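Local coordinates for centrosomal protein of 104 kDa (Homo sapiens, PDB 5LPH) that is required for building cilia and for keeping the ciliary tip intact, and interacts with tubulin, this chain being its TOG domain, at residues 58-63 with 106-111; 68-73 with 91-96; 99-104 with 142-147. All coordinates share one frame; numbering follows the deposited sequence.

Interaction 1. Residues 58-63 with 106-111; sequences KTWSYR and TSVFQA
Val108 packs against Trp60 and Arg63 near the start of helix 60-76. Its CG2 branch goes deepest, lying between the two residues: it comes to 3.5 Å from the backbone O of Trp60, 4.1 Å from Trp60 CB and 4.0 Å from Arg63 CB. The other branch rests on the arginine alone, with CG1 of Val108 4.1 Å from Arg63 CB, and the valine thus straddles that carbon. Seen from Trp60, CG2 sits at the edge of the indole, close to the ring plane. The indole itself runs on past the valine, and its six-membered ring brings CZ3 of Trp60 to 3.8 Å from Ser107 CB in an oblique approach. That reach follows from a chi1 of 74°, which holds CG between the backbone N and the carbonyl carbon. The two helices, 60-76 and 106-126, lie side by side and run the same way, as neighbours in one layer of a HEAT-type solenoid do, here within the TOG domain. Arg63 meets the valine chiefly with CB, although Val108 CG2 also stands oblique to its guanidinium; beyond CB the chain bends at chi3 (-59°) and carries the charged group to polar partners. NE forms a salt bridge with Asp103, and NH1 donates to the carbonyl of Cys57. One face of the Arg63 guanidinium has Trp60 CA 3.6 Å above its plane, offset toward the rim, and Lys58 C lies in plane at its edge. Further along, Val108 also packs on Leu67 and Ser107 on Glu64, both of helix 60-76, while the indole rests on Val105.

Interaction 2. Residues 68-73 with 91-96; sequences LALSKK and RASVFL
Leu70 points toward helix 83-100 and meets Ser93 and Leu96, joining helix 60-76 to the helix that comes next in the chain and runs back in roughly the opposite direction. This is the antiparallel helical hairpin of HEAT-type solenoids, and it is buried here. The apolar part is small: Leu70 CD2 meets Leu96 CD1 at 4.0 Å and also lies 3.9 Å from Ser93 CB. Around them, Leu47 of helix 41-47 touches both leucines, and Leu115 of helix 106-126 packs on Leu70, so the leucine sits in a core shared by several helices. The other part is a hydroxyl set against hydrocarbon. Ser93 OG faces the fork of Leu70, with CD1 and CD2 each 3.6 Å away and the branch carbon CG at 3.7 Å. These are van der Waals contacts without a hydrogen bond across the interface. In Leu70 a CG anti to the backbone N (chi1 -166°) carries the branch across to the facing helix, and chi2 (51°) sets how CD1 and CD2 flank the hydroxyl. Cutting this leucine back to an alanine would probably open a gap beside Ser93 OG and leave Leu96 CD1 without its apolar neighbour on helix 60-76. The polar requirement of the serine is met within its own helix. Its chi1 of -61° puts OG beside the backbone N, and from there the hydroxyl hydrogen-bonds one turn back, to the carbonyl O of Thr89.

Interaction 3. Residues 99-104 with 142-147; sequences RAIKDI and IPVLLT
The carbonyl O of Ile101, a residue whose side chain packs on Val144 and Leu145, takes a hydrogen bond from Arg148 NH1, and the same NH1 reaches the O of Asp103 in a weak second bond. Arg148 comes directly after segment 142-147, so it ties the backbone at both carbonyls to the far end of helix 131-147. Both carbonyls belong to a type I turn from Ala100 to Asp103, closed by Asp103 N on Ala100 O at 3.1 Å. The central pair of that turn, Ile101 and Lys102, meets the neighbouring helix. Ile101 uses CG2, which fits between two methyls: Val144 CG1 at 3.8 Å and Leu145 CD1 at 3.7 Å. Against Leu145 the isoleucine crosses at about a right angle. Residues 142-147 fall in the first HEAT repeat of this TOG domain, so the contact joins that repeat to the turn that follows helix 83-100. Helix 131-147 is kinked here, the N atoms of Pro143 and Val144 lacking a bond to the previous turn. On the outer side, Lys102 lays its hydrocarbon chain across Val144. A bend at chi3 (-80°) folds the lysine round one methyl: Val144 CG1 lies 3.7 Å from Lys102 CG. Lys102 CE comes to 3.8 Å from the same Val144 CG1. Val144 offers that methyl with CG1 anti to its backbone N (chi1 -178°), and one branch thereby serves both residues of the turn. On the inner side Leu145 continues to Phe163 of helix 154-169 and Leu113 of helix 106-126.

In the fold
Interactions 1 and 2 share helix 60-76 at different heights, and Ala111 packs on Leu68 between them. Interaction 1, near the start of that helix, is only partly buried and sets an indole and the base of an arginine against a valine. Interaction 2, further along, is wholly buried and lays a leucine on a serine hydroxyl in the core. Interaction 3 shares helix 83-100 with interaction 2, adds helix 131-147 and lies nearer the centre of the chain; its buried aliphatic methyls are edged by an exposed lysine chain. None has a hydrogen bond directly across its segments. The Arg63-Asp103 salt bridge ties interaction 1 to interaction 3, where Phe109 CE1 also approaches Leu145 CD1 at 3.9 Å.

Interaction 1. Residues 58-63 with 106-111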
loop_
_atom_site.group_PDB
_atom_site.type_symbol
_atom_site.label_atom_id
_atom_site.label_comp_id
_atom_site.label_asym_id
_atom_site.label_seq_id
_atom_site.Cartn_x
_atom_site.Cartn_y
_atom_site.Cartn_z
ATOM N N LYS A 58 9.843 16.169 18.368
ATOM C CA LYS A 58 10.087 17.061 17.232
ATOM C C LYS A 58 11.501 16.982 16.641
ATOM O O LYS A 58 11.799 17.702 15.695
ATOM C CB LYS A 58 9.765 18.506 17.632
ATOM C CG LYS A 58 8.275 18.780 17.733
ATOM C CD LYS A 58 8.008 20.131 18.379
ATOM C CE LYS A 58 6.519 20.443 18.440
ATOM N NZ LYS A 58 6.276 21.690 19.215
ATOM N N THR A 59 12.360 16.120 17.187
ATOM C CA THR A 59 13.733 15.976 16.716
ATOM C C THR A 59 13.844 14.713 15.861
ATOM O O THR A 59 13.755 13.598 16.386
ATOM C CB THR A 59 14.705 15.913 17.919
ATOM O OG1 THR A 59 14.436 17.015 18.790
ATOM C CG2 THR A 59 16.157 15.979 17.475
ATOM N N TRP A 60 14.064 14.886 14.553
ATOM C CA TRP A 60 14.003 13.760 13.621
ATOM C C TRP A 60 15.026 12.679 13.927
ATOM O O TRP A 60 14.733 11.507 13.743
ATOM C CB TRP A 60 14.085 14.203 12.146
ATOM C CG TRP A 60 15.422 14.629 11.679
ATOM C CD1 TRP A 60 15.867 15.904 11.565
ATOM C CD2 TRP A 60 16.491 13.784 11.240
ATOM N NE1 TRP A 60 17.152 15.912 11.093
ATOM C CE2 TRP A 60 17.563 14.623 10.892
ATOM C CE3 TRP A 60 16.654 12.397 11.126
ATOM C CZ2 TRP A 60 18.780 14.128 10.421
ATOM C CZ3 TRP A 60 17.865 11.900 10.664
ATOM C CH2 TRP A 60 18.913 12.766 10.314
ATOM N N SER A 61 16.215 13.064 14.388
ATOM C CA SER A 61 17.259 12.085 14.716
ATOM C C SER A 61 16.876 11.196 15.904
ATOM O O SER A 61 17.360 10.066 16.003
ATOM C CB SER A 61 18.611 12.772 14.962
ATOM O OG SER A 61 18.519 13.771 15.963
ATOM N N TYR A 62 16.021 11.703 16.796
ATOM C CA TYR A 62 15.438 10.880 17.859
ATOM C C TYR A 62 14.339 9.976 17.321
ATOM O O TYR A 62 14.260 8.819 17.723
ATOM C CB TYR A 62 14.898 11.730 19.024
ATOM C CG TYR A 62 15.940 12.506 19.819
ATOM C CD1 TYR A 62 17.325 12.309 19.628
ATOM C CD2 TYR A 62 15.541 13.427 20.789
ATOM C CE1 TYR A 62 18.260 13.022 20.358
ATOM C CE2 TYR A 62 16.475 14.142 21.532
ATOM C CZ TYR A 62 17.832 13.935 21.312
ATOM O OH TYR A 62 18.774 14.626 22.029
ATOM N N ARG A 63 13.488 10.498 16.438
ATOM C CA ARG A 63 12.459 9.670 15.798
ATOM C C ARG A 63 13.091 8.527 15.011
ATOM O O ARG A 63 12.622 7.389 15.092
ATOM C CB ARG A 63 11.545 10.496 14.898
ATOM C CG ARG A 63 10.699 11.503 15.661
ATOM C CD ARG A 63 9.502 11.964 14.851
ATOM N NE ARG A 63 9.865 12.598 13.589
ATOM C CZ ARG A 63 10.259 13.867 13.429
ATOM N NH1 ARG A 63 10.420 14.697 14.461
ATOM N NH2 ARG A 63 10.531 14.306 12.203
ATOM N N THR A 106 12.650 12.439 5.465
ATOM C CA THR A 106 12.858 11.263 4.629
ATOM C C THR A 106 13.522 10.108 5.370
ATOM O O THR A 106 13.079 8.972 5.237
ATOM C CB THR A 106 13.657 11.644 3.356
ATOM O OG1 THR A 106 12.802 12.394 2.484
ATOM C CG2 THR A 106 14.158 10.424 2.597
ATOM N N SER A 107 14.580 10.394 6.132
ATOM C CA SER A 107 15.313 9.359 6.892
ATOM C C SER A 107 14.453 8.575 7.874
ATOM O O SER A 107 14.695 7.392 8.090
ATOM C CB SER A 107 16.470 9.979 7.672
ATOM O OG SER A 107 17.486 10.384 6.790
ATOM N N VAL A 108 13.472 9.246 8.474
ATOM C CA VAL A 108 12.552 8.610 9.415
ATOM C C VAL A 108 11.578 7.718 8.638
ATOM O O VAL A 108 11.328 6.589 9.048
ATOM C CB VAL A 108 11.763 9.651 10.246
ATOM C CG1 VAL A 108 10.784 8.962 11.193
ATOM C CG2 VAL A 108 12.718 10.552 11.024
ATOM N N PHE A 109 11.035 8.245 7.537
ATOM C CA PHE A 109 10.178 7.490 6.605
ATOM C C PHE A 109 10.865 6.209 6.127
ATOM O O PHE A 109 10.270 5.134 6.181
ATOM C CB PHE A 109 9.771 8.386 5.414
ATOM C CG PHE A 109 9.171 7.647 4.241
ATOM C CD1 PHE A 109 7.874 7.145 4.300
ATOM C CD2 PHE A 109 9.890 7.489 3.061
ATOM C CE1 PHE A 109 7.316 6.482 3.217
ATOM C CE2 PHE A 109 9.336 6.828 1.969
ATOM C CZ PHE A 109 8.046 6.323 2.050
ATOM N N GLN A 110 12.125 6.332 5.713
ATOM C CA GLN A 110 12.921 5.186 5.245
ATOM C C GLN A 110 13.220 4.146 6.333
ATOM O O GLN A 110 13.177 2.940 6.071
ATOM C CB GLN A 110 14.229 5.666 4.604
ATOM C CG GLN A 110 14.080 6.009 3.123
ATOM C CD GLN A 110 15.124 6.981 2.593
ATOM O OE1 GLN A 110 14.861 7.759 1.664
ATOM N NE2 GLN A 110 16.311 6.951 3.181
ATOM N N ALA A 111 13.521 4.616 7.542
ATOM C CA ALA A 111 13.743 3.725 8.686
ATOM C C ALA A 111 12.483 2.936 9.050
ATOM O O ALA A 111 12.584 1.789 9.466
ATOM C CB ALA A 111 14.247 4.506 9.896
#

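Interaction 2. Residues 68-73 with 91-96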
loop_
_atom_site.group_PDB
_atom_site.type_symbol
_atom_site.label_atom_id
_atom_site.label_comp_id
_atom_site.label_asym_id
_atom_site.label_seq_id
_atom_site.Cartn_x
_atom_site.Cartn_y
_atom_site.Cartn_z
ATOM N N LEU A 68 15.218 2.576 14.743
ATOM C CA LEU A 68 16.403 1.710 14.651
ATOM C C LEU A 68 16.649 0.929 15.949
ATOM O O LEU A 68 17.069 -0.219 15.899
ATOM C CB LEU A 68 17.654 2.512 14.264
ATOM C CG LEU A 68 17.638 3.271 12.922
ATOM C CD1 LEU A 68 18.937 4.049 12.731
ATOM C CD2 LEU A 68 17.383 2.349 11.735
ATOM N N ALA A 69 16.387 1.545 17.099
ATOM C CA ALA A 69 16.478 0.855 18.398
ATOM C C ALA A 69 15.435 -0.257 18.520
ATOM O O ALA A 69 15.729 -1.351 19.004
ATOM C CB ALA A 69 16.309 1.844 19.543
ATOM N N LEU A 70 14.219 0.035 18.070
ATOM C CA LEU A 70 13.126 -0.933 18.061
ATOM C C LEU A 70 13.450 -2.113 17.141
ATOM O O LEU A 70 13.166 -3.265 17.474
ATOM C CB LEU A 70 11.834 -0.237 17.620
ATOM C CG LEU A 70 10.496 -0.935 17.824
ATOM C CD1 LEU A 70 10.324 -1.435 19.253
ATOM C CD2 LEU A 70 9.375 0.027 17.463
ATOM N N SER A 71 14.056 -1.809 15.993
ATOM C CA SER A 71 14.546 -2.818 15.052
ATOM C C SER A 71 15.521 -3.802 15.717
ATOM O O SER A 71 15.366 -5.012 15.576
ATOM C CB SER A 71 15.195 -2.136 13.840
ATOM O OG SER A 71 15.569 -3.067 12.844
ATOM N N LYS A 72 16.510 -3.273 16.439
ATOM C CA LYS A 72 17.455 -4.094 17.221
ATOM C C LYS A 72 16.742 -4.950 18.263
ATOM O O LYS A 72 16.957 -6.156 18.326
ATOM C CB LYS A 72 18.501 -3.225 17.936
ATOM C CG LYS A 72 19.715 -2.849 17.100
ATOM C CD LYS A 72 20.606 -1.872 17.857
ATOM C CE LYS A 72 21.947 -1.655 17.173
ATOM N NZ LYS A 72 22.935 -2.715 17.526
ATOM N N LYS A 73 15.904 -4.303 19.072
ATOM C CA LYS A 73 15.140 -4.953 20.144
ATOM C C LYS A 73 14.286 -6.131 19.669
ATOM O O LYS A 73 14.251 -7.168 20.329
ATOM C CB LYS A 73 14.254 -3.919 20.858
ATOM C CG LYS A 73 13.264 -4.482 21.870
ATOM C CD LYS A 73 12.814 -3.412 22.852
ATOM C CE LYS A 73 11.515 -3.783 23.552
ATOM N NZ LYS A 73 11.086 -2.705 24.485
ATOM N N ARG A 91 2.471 -5.683 17.595
ATOM C CA ARG A 91 1.353 -4.735 17.438
ATOM C C ARG A 91 1.725 -3.306 17.852
ATOM O O ARG A 91 1.277 -2.337 17.232
ATOM C CB ARG A 91 0.099 -5.218 18.193
ATOM C CG ARG A 91 -0.559 -6.426 17.528
ATOM C CD ARG A 91 -1.869 -6.900 18.138
ATOM N NE ARG A 91 -2.173 -8.241 17.624
ATOM C CZ ARG A 91 -3.088 -8.512 16.696
ATOM N NH1 ARG A 91 -3.263 -9.761 16.286
ATOM N NH2 ARG A 91 -3.839 -7.546 16.189
ATOM N N ALA A 92 2.546 -3.182 18.891
ATOM C CA ALA A 92 3.033 -1.878 19.340
ATOM C C ALA A 92 4.016 -1.279 18.331
ATOM O O ALA A 92 3.996 -0.073 18.078
ATOM C CB ALA A 92 3.697 -2.005 20.696
ATOM N N SER A 93 4.873 -2.128 17.770
ATOM C CA SER A 93 5.823 -1.710 16.746
ATOM C C SER A 93 5.135 -1.274 15.455
ATOM O O SER A 93 5.523 -0.272 14.856
ATOM C CB SER A 93 6.834 -2.820 16.467
ATOM O OG SER A 93 7.552 -3.109 17.651
ATOM N N VAL A 94 4.107 -2.012 15.048
ATOM C CA VAL A 94 3.308 -1.644 13.878
ATOM C C VAL A 94 2.590 -0.305 14.087
ATOM O O VAL A 94 2.474 0.486 13.145
ATOM C CB VAL A 94 2.323 -2.777 13.488
ATOM C CG1 VAL A 94 1.294 -2.304 12.471
ATOM C CG2 VAL A 94 3.095 -3.960 12.922
ATOM N N PHE A 95 2.121 -0.056 15.311
ATOM C CA PHE A 95 1.514 1.235 15.670
ATOM C C PHE A 95 2.482 2.411 15.419
ATOM O O PHE A 95 2.079 3.441 14.876
ATOM C CB PHE A 95 1.010 1.217 17.128
ATOM C CG PHE A 95 0.563 2.561 17.642
ATOM C CD1 PHE A 95 1.459 3.405 18.289
ATOM C CD2 PHE A 95 -0.751 2.980 17.488
ATOM C CE1 PHE A 95 1.058 4.646 18.759
ATOM C CE2 PHE A 95 -1.162 4.220 17.961
ATOM C CZ PHE A 95 -0.253 5.055 18.597
ATOM N N LEU A 96 3.743 2.249 15.814
ATOM C CA LEU A 96 4.768 3.277 15.588
ATOM C C LEU A 96 5.200 3.389 14.119
ATOM O O LEU A 96 5.407 4.498 13.632
ATOM C CB LEU A 96 5.987 3.053 16.491
ATOM C CG LEU A 96 5.779 3.289 17.991
ATOM C CD1 LEU A 96 7.074 3.013 18.727
ATOM C CD2 LEU A 96 5.300 4.701 18.299
#

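Interaction 3. Residues 99-104 with 142-147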
loop_
_atom_site.group_PDB
_atom_site.type_symbol
_atom_site.label_atom_id
_atom_site.label_comp_id
_atom_site.label_asym_id
_atom_site.label_seq_id
_atom_site.Cartn_x
_atom_site.Cartn_y
_atom_site.Cartn_z
ATOM N N ARG A 99 2.632 5.536 12.081
ATOM C CA ARG A 99 2.749 6.992 12.219
ATOM C C ARG A 99 4.029 7.516 11.536
ATOM O O ARG A 99 3.989 8.541 10.851
ATOM C CB ARG A 99 2.558 7.415 13.678
ATOM C CG ARG A 99 3.643 7.067 14.670
ATOM C CD ARG A 99 3.392 7.752 16.004
ATOM N NE ARG A 99 3.904 9.131 16.058
ATOM C CZ ARG A 99 3.178 10.257 15.993
ATOM N NH1 ARG A 99 1.849 10.247 15.870
ATOM N NH2 ARG A 99 3.805 11.432 16.065
ATOM N N ALA A 100 5.119 6.757 11.633
ATOM C CA ALA A 100 6.385 7.116 10.986
ATOM C C ALA A 100 6.364 7.064 9.449
ATOM O O ALA A 100 7.179 7.729 8.806
ATOM C CB ALA A 100 7.514 6.250 11.516
ATOM N N ILE A 101 5.444 6.296 8.862
ATOM C CA ILE A 101 5.219 6.335 7.410
ATOM C C ILE A 101 4.737 7.721 6.947
ATOM O O ILE A 101 4.998 8.111 5.810
ATOM C CB ILE A 101 4.266 5.201 6.945
ATOM C CG1 ILE A 101 4.993 3.853 7.028
ATOM C CG2 ILE A 101 3.802 5.408 5.510
ATOM C CD1 ILE A 101 4.078 2.642 7.002
ATOM N N LYS A 102 4.056 8.462 7.821
ATOM C CA LYS A 102 3.659 9.851 7.536
ATOM C C LYS A 102 4.713 10.916 7.921
ATOM O O LYS A 102 4.387 12.101 7.954
ATOM C CB LYS A 102 2.320 10.172 8.231
ATOM C CG LYS A 102 1.097 9.558 7.563
ATOM C CD LYS A 102 -0.156 9.686 8.426
ATOM C CE LYS A 102 -0.202 8.620 9.518
ATOM N NZ LYS A 102 -1.488 8.598 10.274
ATOM N N ASP A 103 5.963 10.529 8.192
ATOM C CA ASP A 103 6.940 11.489 8.727
ATOM C C ASP A 103 7.335 12.554 7.700
ATOM O O ASP A 103 7.405 12.278 6.506
ATOM C CB ASP A 103 8.206 10.802 9.261
ATOM C CG ASP A 103 8.910 11.632 10.326
ATOM O OD1 ASP A 103 8.512 11.525 11.509
ATOM O OD2 ASP A 103 9.846 12.397 9.992
ATOM N N ILE A 104 7.592 13.763 8.194
ATOM C CA ILE A 104 8.002 14.902 7.354
ATOM C C ILE A 104 9.496 14.899 6.973
ATOM O O ILE A 104 9.931 15.765 6.216
ATOM C CB ILE A 104 7.607 16.259 8.004
ATOM C CG1 ILE A 104 8.326 16.490 9.350
ATOM C CG2 ILE A 104 6.096 16.321 8.203
ATOM C CD1 ILE A 104 8.072 17.854 9.968
ATOM N N ILE A 142 -0.309 -0.506 4.679
ATOM C CA ILE A 142 -0.429 -0.285 3.226
ATOM C C ILE A 142 -1.306 0.923 2.852
ATOM O O ILE A 142 -0.914 1.695 1.979
ATOM C CB ILE A 142 -0.825 -1.574 2.414
ATOM C CG1 ILE A 142 -0.830 -1.335 0.899
ATOM C CG2 ILE A 142 -2.236 -2.073 2.676
ATOM C CD1 ILE A 142 0.475 -0.878 0.321
ATOM N N PRO A 143 -2.467 1.115 3.523
ATOM C CA PRO A 143 -3.282 2.292 3.178
ATOM C C PRO A 143 -2.582 3.633 3.450
ATOM O O PRO A 143 -2.749 4.583 2.688
ATOM C CB PRO A 143 -4.524 2.142 4.073
ATOM C CG PRO A 143 -4.530 0.717 4.503
ATOM C CD PRO A 143 -3.081 0.365 4.633
ATOM N N VAL A 144 -1.795 3.685 4.519
ATOM C CA VAL A 144 -1.052 4.891 4.874
ATOM C C VAL A 144 0.102 5.089 3.887
ATOM O O VAL A 144 0.420 6.217 3.504
ATOM C CB VAL A 144 -0.514 4.817 6.318
ATOM C CG1 VAL A 144 0.221 6.096 6.679
ATOM C CG2 VAL A 144 -1.662 4.589 7.296
ATOM N N LEU A 145 0.716 3.986 3.478
ATOM C CA LEU A 145 1.779 4.019 2.484
ATOM C C LEU A 145 1.274 4.458 1.104
ATOM O O LEU A 145 1.988 5.159 0.384
ATOM C CB LEU A 145 2.458 2.652 2.413
ATOM C CG LEU A 145 3.887 2.558 1.886
ATOM C CD1 LEU A 145 4.831 3.606 2.460
ATOM C CD2 LEU A 145 4.421 1.176 2.195
ATOM N N LEU A 146 0.045 4.069 0.752
ATOM C CA LEU A 146 -0.592 4.531 -0.495
ATOM C C LEU A 146 -0.839 6.037 -0.522
ATOM O O LEU A 146 -0.738 6.641 -1.584
ATOM C CB LEU A 146 -1.916 3.806 -0.780
ATOM C CG LEU A 146 -1.848 2.455 -1.497
ATOM C CD1 LEU A 146 -3.232 1.816 -1.465
ATOM C CD2 LEU A 146 -1.347 2.592 -2.931
ATOM N N THR A 147 -1.175 6.633 0.622
ATOM C CA THR A 147 -1.280 8.098 0.721
ATOM C C THR A 147 0.048 8.799 0.388
ATOM O O THR A 147 0.035 9.843 -0.259
ATOM C CB THR A 147 -1.780 8.592 2.096
ATOM O OG1 THR A 147 -0.959 8.050 3.130
ATOM C CG2 THR A 147 -3.230 8.195 2.321
#